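Local coordinates for putative lipoprotein (Parabacteroides distasonis, PDB 4FVS) that is of unknown function but probably binds lipid, as an exported lipoprotein related to the LolA and LolB carriers, at residues A[36-41]-A[45-50]; A[66-71]-A[75-80]. All blocks are in the same frame, centred on the assembly; numbering follows the deposited sequence.

Contact 1. Residues A[36-41]-A[45-50]; sequences DEVETL and QEVEAD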
loop_
_atom_site.group_PDB
_atom_site.type_symbol
_atom_site.label_atom_id
_atom_site.label_comp_id
_atom_site.label_asym_id
_atom_site.label_seq_id
_atom_site.Cartn_x
_atom_site.Cartn_y
_atom_site.Cartn_z
ATOM N N ASP A 36 6.024 12.435 -9.399
ATOM C CA ASP A 36 6.422 12.875 -10.725
ATOM C C ASP A 36 5.516 14.024 -11.204
ATOM O O ASP A 36 6.041 15.047 -11.632
ATOM C CB ASP A 36 6.405 11.694 -11.714
ATOM C CG ASP A 36 7.202 11.884 -13.001
ATOM O OD1 ASP A 36 7.724 13.009 -13.231
ATOM O OD2 ASP A 36 7.316 10.908 -13.772
ATOM N N GLU A 37 4.176 13.873 -11.117
ATOM C CA GLU A 37 3.228 14.909 -11.548
ATOM C C GLU A 37 2.048 15.068 -10.574
ATOM O O GLU A 37 1.548 14.089 -10.031
ATOM C CB GLU A 37 2.681 14.627 -12.965
ATOM C CG GLU A 37 3.670 14.846 -14.107
ATOM C CD GLU A 37 4.282 16.230 -14.266
ATOM O OE1 GLU A 37 3.566 17.236 -14.049
ATOM O OE2 GLU A 37 5.475 16.305 -14.643
ATOM N N VAL A 38 1.624 16.329 -10.363
ATOM C CA VAL A 38 0.484 16.727 -9.536
ATOM C C VAL A 38 -0.440 17.585 -10.413
ATOM O O VAL A 38 0.028 18.538 -11.057
ATOM C CB VAL A 38 0.897 17.464 -8.229
ATOM C CG1 VAL A 38 -0.316 17.742 -7.348
ATOM C CG2 VAL A 38 1.933 16.680 -7.446
ATOM N N GLU A 39 -1.739 17.237 -10.465
ATOM C CA GLU A 39 -2.729 17.988 -11.243
ATOM C C GLU A 39 -3.971 18.275 -10.402
ATOM O O GLU A 39 -4.562 17.365 -9.816
ATOM C CB GLU A 39 -3.121 17.254 -12.540
ATOM C CG GLU A 39 -3.894 18.141 -13.514
ATOM C CD GLU A 39 -4.345 17.553 -14.841
ATOM O OE1 GLU A 39 -4.480 16.311 -14.945
ATOM O OE2 GLU A 39 -4.616 18.352 -15.768
ATOM N N THR A 40 -4.361 19.551 -10.356
ATOM C CA THR A 40 -5.547 19.998 -9.643
ATOM C C THR A 40 -6.685 20.080 -10.667
ATOM O O THR A 40 -6.637 20.882 -11.598
ATOM C CB THR A 40 -5.255 21.311 -8.903
ATOM O OG1 THR A 40 -4.279 21.045 -7.895
ATOM C CG2 THR A 40 -6.490 21.905 -8.248
ATOM N N LEU A 41 -7.657 19.187 -10.523
ATOM C CA LEU A 41 -8.843 19.099 -11.376
ATOM C C LEU A 41 -10.027 19.692 -10.612
ATOM O O LEU A 41 -9.919 19.819 -9.387
ATOM C CB LEU A 41 -9.122 17.628 -11.778
ATOM C CG LEU A 41 -7.960 16.800 -12.308
ATOM C CD1 LEU A 41 -8.051 15.355 -11.817
ATOM C CD2 LEU A 41 -7.854 16.900 -13.822
ATOM N N GLN A 45 -7.870 16.459 -6.638
ATOM C CA GLN A 45 -6.473 16.389 -7.064
ATOM C C GLN A 45 -6.099 15.007 -7.568
ATOM O O GLN A 45 -6.639 14.026 -7.081
ATOM C CB GLN A 45 -5.571 16.752 -5.878
ATOM C CG GLN A 45 -4.181 17.229 -6.269
ATOM C CD GLN A 45 -3.381 17.653 -5.073
ATOM O OE1 GLN A 45 -2.749 18.719 -5.071
ATOM N NE2 GLN A 45 -3.394 16.834 -4.026
ATOM N N GLU A 46 -5.149 14.928 -8.511
ATOM C CA GLU A 46 -4.615 13.667 -9.029
ATOM C C GLU A 46 -3.091 13.710 -8.919
ATOM O O GLU A 46 -2.489 14.737 -9.227
ATOM C CB GLU A 46 -5.080 13.404 -10.469
ATOM C CG GLU A 46 -4.889 11.962 -10.914
ATOM C CD GLU A 46 -5.749 11.465 -12.068
ATOM O OE1 GLU A 46 -6.435 12.291 -12.717
ATOM O OE2 GLU A 46 -5.744 10.237 -12.316
ATOM N N VAL A 47 -2.474 12.642 -8.407
ATOM C CA VAL A 47 -1.017 12.569 -8.220
ATOM C C VAL A 47 -0.489 11.284 -8.857
ATOM O O VAL A 47 -1.077 10.217 -8.673
ATOM C CB VAL A 47 -0.613 12.670 -6.718
ATOM C CG1 VAL A 47 0.846 12.283 -6.488
ATOM C CG2 VAL A 47 -0.871 14.066 -6.172
ATOM N N GLU A 48 0.615 11.394 -9.612
ATOM C CA GLU A 48 1.280 10.253 -10.219
ATOM C C GLU A 48 2.717 10.176 -9.662
ATOM O O GLU A 48 3.483 11.128 -9.792
ATOM C CB GLU A 48 1.255 10.322 -11.764
ATOM C CG GLU A 48 1.726 9.022 -12.398
ATOM C CD GLU A 48 1.605 8.786 -13.883
ATOM O OE1 GLU A 48 0.481 8.413 -14.274
ATOM O OE2 GLU A 48 2.654 8.620 -14.550
ATOM N N ALA A 49 3.061 9.057 -9.033
ATOM C CA ALA A 49 4.384 8.843 -8.464
ATOM C C ALA A 49 5.081 7.628 -9.069
ATOM O O ALA A 49 4.414 6.658 -9.424
ATOM C CB ALA A 49 4.274 8.666 -6.966
ATOM N N ASP A 50 6.423 7.700 -9.198
ATOM C CA ASP A 50 7.270 6.601 -9.661
ATOM C C ASP A 50 7.785 5.832 -8.478
ATOM O O ASP A 50 7.986 6.418 -7.413
ATOM C CB ASP A 50 8.450 7.085 -10.520
ATOM C CG ASP A 50 8.061 7.428 -11.931
ATOM O OD1 ASP A 50 7.660 6.508 -12.672
ATOM O OD2 ASP A 50 8.200 8.612 -12.313
#
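The carbonyl oxygen of Glu48 is gripped by two successive amides of the facing strand, Asp36 N at 2.9 Å and Glu37 N at 3.1 Å. Both donors lie in the carbonyl plane, but the Glu37 bond is the straighter, 167° at the hydrogen against 142° for Asp36. Two residues thus face one, which makes this a classic beta bulge within the antiparallel hairpin of strands 27-41 and 44-54. From the bulge toward the turn, Glu37 with Glu48 and then Glu39 with Glu46 are hydrogen-bonded pairs, and the shortest link is Glu46 N to Glu39 O at 2.8 Å. The glutamates of these pairs leave one face, and the end of Leu41 comes across to Glu46: its CD1 is 3.6 Å from Glu46 OE1 and packs on Glu46 CB. The carboxylates of Glu39 and Glu46 stay apart, and Glu46 turns its OE2 to a salt bridge with Lys67. On the other face Val38 and Val47 run alongside each other, CG1 of Val38 3.9 Å from CG2 of Val47. Gln45 runs extended across this face, CG anti to its own backbone N (chi1 -158°), which carries OE1 to 3.5 Å from Val38 CG1, while its NE2 is bonded to Gln10 OE1. The hairpin is a surface element of the DUF3108-like domain: the far edge of 45-50 is hydrogen-bonded to strand 60-71, and the N-terminal segment packs on the valine face, with Phe6 against Gln45 and Val47 and Phe8 against Ala49.

Contact 2. Residues A[66-71]-A[75-80]; sequences IKAYCQ and FFLDSK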
loop_
_atom_site.group_PDB
_atom_site.type_symbol
_atom_site.label_atom_id
_atom_site.label_comp_id
_atom_site.label_asym_id
_atom_site.label_seq_id
_atom_site.Cartn_x
_atom_site.Cartn_y
_atom_site.Cartn_z
ATOM N N ILE A 66 2.467 4.722 -9.714
ATOM C CA ILE A 66 1.255 4.574 -8.927
ATOM C C ILE A 66 0.481 5.876 -8.958
ATOM O O ILE A 66 1.078 6.954 -8.899
ATOM C CB ILE A 66 1.568 4.090 -7.479
ATOM C CG1 ILE A 66 0.279 3.718 -6.715
ATOM C CG2 ILE A 66 2.430 5.066 -6.691
ATOM C CD1 ILE A 66 0.378 2.487 -5.885
ATOM N N LYS A 67 -0.852 5.777 -9.123
ATOM C CA LYS A 67 -1.733 6.948 -9.167
ATOM C C LYS A 67 -2.573 7.040 -7.888
ATOM O O LYS A 67 -2.948 6.033 -7.310
ATOM C CB LYS A 67 -2.635 6.943 -10.409
ATOM C CG LYS A 67 -2.038 7.651 -11.611
ATOM C CD LYS A 67 -3.121 8.073 -12.604
ATOM C CE LYS A 67 -2.611 9.034 -13.665
ATOM N NZ LYS A 67 -3.705 9.607 -14.490
ATOM N N ALA A 68 -2.784 8.259 -7.421
ATOM C CA ALA A 68 -3.595 8.594 -6.252
ATOM C C ALA A 68 -4.462 9.770 -6.594
ATOM O O ALA A 68 -3.991 10.682 -7.280
ATOM C CB ALA A 68 -2.715 8.917 -5.050
ATOM N N TYR A 69 -5.729 9.768 -6.154
ATOM C CA TYR A 69 -6.592 10.905 -6.468
ATOM C C TYR A 69 -7.721 11.114 -5.462
ATOM O O TYR A 69 -8.090 10.207 -4.722
ATOM C CB TYR A 69 -7.198 10.772 -7.888
ATOM C CG TYR A 69 -7.982 9.502 -8.103
ATOM C CD1 TYR A 69 -9.332 9.429 -7.767
ATOM C CD2 TYR A 69 -7.391 8.384 -8.681
ATOM C CE1 TYR A 69 -10.065 8.261 -7.961
ATOM C CE2 TYR A 69 -8.113 7.208 -8.881
ATOM C CZ TYR A 69 -9.449 7.146 -8.503
ATOM O OH TYR A 69 -10.187 5.997 -8.687
ATOM N N CYS A 70 -8.242 12.350 -5.464
ATOM C CA CYS A 70 -9.428 12.834 -4.768
ATOM C C CYS A 70 -10.524 13.051 -5.795
ATOM O O CYS A 70 -10.285 13.698 -6.818
ATOM C CB CYS A 70 -9.150 14.114 -3.985
ATOM S SG CYS A 70 -8.724 13.846 -2.246
ATOM N N GLN A 71 -11.711 12.508 -5.546
ATOM C CA GLN A 71 -12.868 12.701 -6.403
ATOM C C GLN A 71 -14.011 12.921 -5.519
ATOM O O GLN A 71 -14.407 12.019 -4.789
ATOM C CB GLN A 71 -13.133 11.527 -7.371
ATOM C CG GLN A 71 -12.216 11.447 -8.590
ATOM C CD GLN A 71 -12.942 11.727 -9.878
ATOM O OE1 GLN A 71 -13.649 12.735 -10.019
ATOM N NE2 GLN A 71 -12.749 10.854 -10.863
ATOM N N PHE A 75 -10.877 9.911 -1.128
ATOM C CA PHE A 75 -9.506 9.630 -1.537
ATOM C C PHE A 75 -9.343 8.166 -1.968
ATOM O O PHE A 75 -9.716 7.248 -1.229
ATOM C CB PHE A 75 -8.511 9.966 -0.404
ATOM C CG PHE A 75 -7.084 9.603 -0.749
ATOM C CD1 PHE A 75 -6.311 10.437 -1.556
ATOM C CD2 PHE A 75 -6.537 8.391 -0.334
ATOM C CE1 PHE A 75 -5.018 10.070 -1.932
ATOM C CE2 PHE A 75 -5.238 8.034 -0.702
ATOM C CZ PHE A 75 -4.486 8.883 -1.493
ATOM N N PHE A 76 -8.691 7.960 -3.128
ATOM C CA PHE A 76 -8.423 6.636 -3.703
ATOM C C PHE A 76 -6.949 6.449 -4.055
ATOM O O PHE A 76 -6.264 7.387 -4.442
ATOM C CB PHE A 76 -9.273 6.417 -4.959
ATOM C CG PHE A 76 -10.764 6.584 -4.750
ATOM C CD1 PHE A 76 -11.355 7.844 -4.809
ATOM C CD2 PHE A 76 -11.576 5.483 -4.506
ATOM C CE1 PHE A 76 -12.719 7.995 -4.596
ATOM C CE2 PHE A 76 -12.938 5.637 -4.298
ATOM C CZ PHE A 76 -13.501 6.892 -4.345
ATOM N N LEU A 77 -6.481 5.219 -3.951
ATOM C CA LEU A 77 -5.106 4.843 -4.258
ATOM C C LEU A 77 -5.095 3.471 -4.938
ATOM O O LEU A 77 -5.921 2.625 -4.581
ATOM C CB LEU A 77 -4.315 4.820 -2.937
ATOM C CG LEU A 77 -2.819 4.491 -2.963
ATOM C CD1 LEU A 77 -2.018 5.536 -3.749
ATOM C CD2 LEU A 77 -2.287 4.411 -1.561
ATOM N N ASP A 78 -4.165 3.237 -5.901
ATOM C CA ASP A 78 -4.064 1.933 -6.561
ATOM C C ASP A 78 -3.793 0.857 -5.496
ATOM O O ASP A 78 -2.875 1.010 -4.671
ATOM C CB ASP A 78 -2.986 1.929 -7.669
ATOM C CG ASP A 78 -3.221 0.914 -8.793
ATOM O OD1 ASP A 78 -3.785 -0.178 -8.510
ATOM O OD2 ASP A 78 -2.797 1.192 -9.940
ATOM N N SER A 79 -4.629 -0.213 -5.496
ATOM C CA SER A 79 -4.594 -1.321 -4.532
ATOM C C SER A 79 -3.256 -2.085 -4.486
ATOM O O SER A 79 -3.050 -2.806 -3.515
ATOM C CB SER A 79 -5.731 -2.313 -4.769
ATOM O OG SER A 79 -5.808 -2.780 -6.103
ATOM N N LYS A 80 -2.326 -1.877 -5.448
ATOM C CA LYS A 80 -1.013 -2.546 -5.469
ATOM C C LYS A 80 -0.120 -2.025 -4.323
ATOM O O LYS A 80 0.800 -2.737 -3.887
ATOM C CB LYS A 80 -0.289 -2.420 -6.846
ATOM C CG LYS A 80 0.087 -1.022 -7.316
ATOM C CD LYS A 80 0.900 -1.107 -8.566
ATOM C CE LYS A 80 0.955 0.172 -9.325
ATOM N NZ LYS A 80 1.550 -0.050 -10.676
#
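Tyr69 holds its ring between its backbone N and carbonyl carbon (chi1 57°), and Phe76 swings its own beside the backbone N (chi1 -56°); these turns bring the two side chains together on one face of an antiparallel beta hairpin. CB of Phe76 sits over the face of the tyrosine ring, 3.9 Å from its centroid and toward the rim, a CH-pi contact. The ring planes are only 26° apart, yet the offset is large and little of one ring lies over the other. Beneath them Tyr69 and Phe76 form the hydrogen-bonded pair, with Phe76 N 2.8 Å from Tyr69 O and Tyr69 N 3.0 Å from Phe76 O. Further along, Asp78 N makes only a weak bond to Lys67 O as the strand gives way to the 3-10 segment that begins at Ser79. The opposite face is buried and apolar. Leu77 sets CD1 3.7 Å from Ala68 CB, and Ala68 CB also meets Phe75 CZ at 4.0 Å, so this small side chain is touched by both larger neighbours. Phe75 meets Phe6 edge-to-face as well. At the end away from the connecting turn, Ile66 passes Lys80 in the opposite direction, CD1 to CG, and rests on Asp78 CB; the ammonium of Lys80 is bonded to Asp65 O. Cys70, tied to Cys4 by a disulfide, brings its SG to the edge of the Phe75 ring, 4.2 Å from CD1.

Overall arrangement
From the N terminus, contact 1 closes the short turn between strands 27-41 and 44-54, and contact 2 then closes the turn between strands 60-71 and 74-78. The two hairpins follow in series, neither nesting nor crossing, with centres about 10 Å apart. Strands 44-54 and 60-71 join them as antiparallel neighbours: Val47 N lies 2.7 Å from Ala68 O, and Ile66 N lies 2.8 Å from Ala49 O. Four consecutive strands thus form one continuous run, from the more exposed first hairpin to the more buried second, which leads on to strand 102-104. The N-terminal segment, which comes before both hairpins in the chain, packs against the two of them on their valine and alanine side.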